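Local coordinates for protein SGT1 (Saccharomyces cerevisiae, PDB 5AN3) that binds Skp1 through its TPR domain and probably links the Hsp90 chaperone to SCF ubiquitin ligases and kinetochores, at residues Y11-Y15 with F43-C47. Coordinates in Å, arbitrary orientation, origin at the centre of the assembly. Numbering follows the deposited sequence.
Sequences YKALY and FKAAC
Segments 11-15 of helix 3-16 and 43-47 of helix 38-52 are both helical, the first with a wider pi-type turn at 12-15, and run in roughly the same direction, their axes crossing at 30° with a closest approach of 10.9 Å; Tyr11 lies across from Phe43 (CA-CA 7.7 Å) and Leu14 across from Cys47 (6.9 Å). No hydrogen bond crosses. Phe43 (chi1 m, chi2 -56°) reaches out to form an aromatic cluster with two tyrosines one turn apart. Tyr11, chi1 t and chi2 88°, swings its ring edge onto the Phe43 face (Tyr11 CE1 to Phe43 CZ 3.7 Å, planes at 83°, centroids 5.3 Å); Tyr15, chi1 m and chi2 -68°, turns its edge to the Phe43 face in an offset pair (planes at 83°, centroids 5.8 Å), and Tyr15 OH lies 3.6 Å from Ala46 CB. Deeper in, Leu14, chi1 t and chi2 p, puts CD2 3.7 Å from Cys47 SG, 4.0 Å from Ala46 CB and 3.9 Å from Phe43 O. The pairing matches the A helices of consecutive TPR repeats. Helix 20-33, between them in sequence, touches Leu14 through Ala23 and Phe43 through Tyr27, while helix 61-81 packs on Ala45.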
# COMPACT_ATOMS: atom_id res chain seq x y z
N TYR B 11 -21.84 12.31 6.21
CA TYR B 11 -20.73 12.94 5.47
C TYR B 11 -19.65 13.40 6.45
O TYR B 11 -18.46 13.20 6.16
CB TYR B 11 -21.23 14.13 4.64
CG TYR B 11 -20.24 14.63 3.61
CD1 TYR B 11 -20.20 14.08 2.32
CD2 TYR B 11 -19.34 15.65 3.91
CE1 TYR B 11 -19.29 14.55 1.37
CE2 TYR B 11 -18.42 16.11 2.97
CZ TYR B 11 -18.40 15.55 1.70
OH TYR B 11 -17.49 16.00 0.76
N LYS B 12 -20.05 13.98 7.60
CA LYS B 12 -19.14 14.44 8.65
C LYS B 12 -18.41 13.25 9.29
O LYS B 12 -17.24 13.38 9.63
CB LYS B 12 -19.88 15.25 9.72
N ALA B 13 -19.06 12.09 9.41
CA ALA B 13 -18.46 10.87 9.97
C ALA B 13 -17.37 10.32 9.04
O ALA B 13 -16.31 9.92 9.53
CB ALA B 13 -19.52 9.81 10.22
N LEU B 14 -17.59 10.35 7.71
CA LEU B 14 -16.66 9.86 6.70
C LEU B 14 -15.49 10.81 6.43
O LEU B 14 -14.34 10.36 6.42
CB LEU B 14 -17.43 9.63 5.38
CG LEU B 14 -16.67 9.01 4.19
CD1 LEU B 14 -15.95 7.71 4.57
CD2 LEU B 14 -17.60 8.77 3.02
N TYR B 15 -15.77 12.10 6.13
CA TYR B 15 -14.75 13.05 5.70
C TYR B 15 -14.16 13.92 6.80
O TYR B 15 -12.96 14.18 6.74
CB TYR B 15 -15.27 13.89 4.54
CG TYR B 15 -15.46 13.06 3.28
CD1 TYR B 15 -14.38 12.51 2.61
CD2 TYR B 15 -16.74 12.74 2.81
CE1 TYR B 15 -14.55 11.70 1.47
CE2 TYR B 15 -16.92 11.96 1.67
CZ TYR B 15 -15.82 11.44 1.00
OH TYR B 15 -15.96 10.66 -0.13
N PHE B 43 -21.98 7.82 -1.51
CA PHE B 43 -21.07 7.89 -0.38
C PHE B 43 -21.02 6.60 0.41
O PHE B 43 -20.01 6.39 1.08
CB PHE B 43 -21.33 9.09 0.50
CG PHE B 43 -20.88 10.32 -0.24
CD1 PHE B 43 -19.56 10.44 -0.71
CD2 PHE B 43 -21.77 11.35 -0.52
CE1 PHE B 43 -19.15 11.56 -1.44
CE2 PHE B 43 -21.35 12.48 -1.23
CZ PHE B 43 -20.05 12.57 -1.69
N LYS B 44 -22.02 5.69 0.28
CA LYS B 44 -21.86 4.37 0.90
C LYS B 44 -20.74 3.64 0.16
O LYS B 44 -19.90 3.01 0.79
CB LYS B 44 -23.14 3.52 0.90
CG LYS B 44 -23.00 2.31 1.80
CD LYS B 44 -24.17 1.36 1.71
CE LYS B 44 -23.72 -0.03 2.09
NZ LYS B 44 -24.84 -1.00 2.11
N ALA B 45 -20.68 3.80 -1.18
CA ALA B 45 -19.65 3.21 -2.02
C ALA B 45 -18.27 3.77 -1.62
O ALA B 45 -17.32 2.99 -1.54
CB ALA B 45 -19.95 3.46 -3.50
N ALA B 46 -18.18 5.11 -1.30
CA ALA B 46 -16.96 5.80 -0.82
C ALA B 46 -16.49 5.18 0.50
O ALA B 46 -15.29 4.90 0.64
CB ALA B 46 -17.20 7.30 -0.65
N CYS B 47 -17.42 4.90 1.44
CA CYS B 47 -17.12 4.23 2.71
C CYS B 47 -16.46 2.90 2.45
O CYS B 47 -15.41 2.63 3.02
CB CYS B 47 -18.38 4.03 3.55
SG CYS B 47 -19.08 5.56 4.20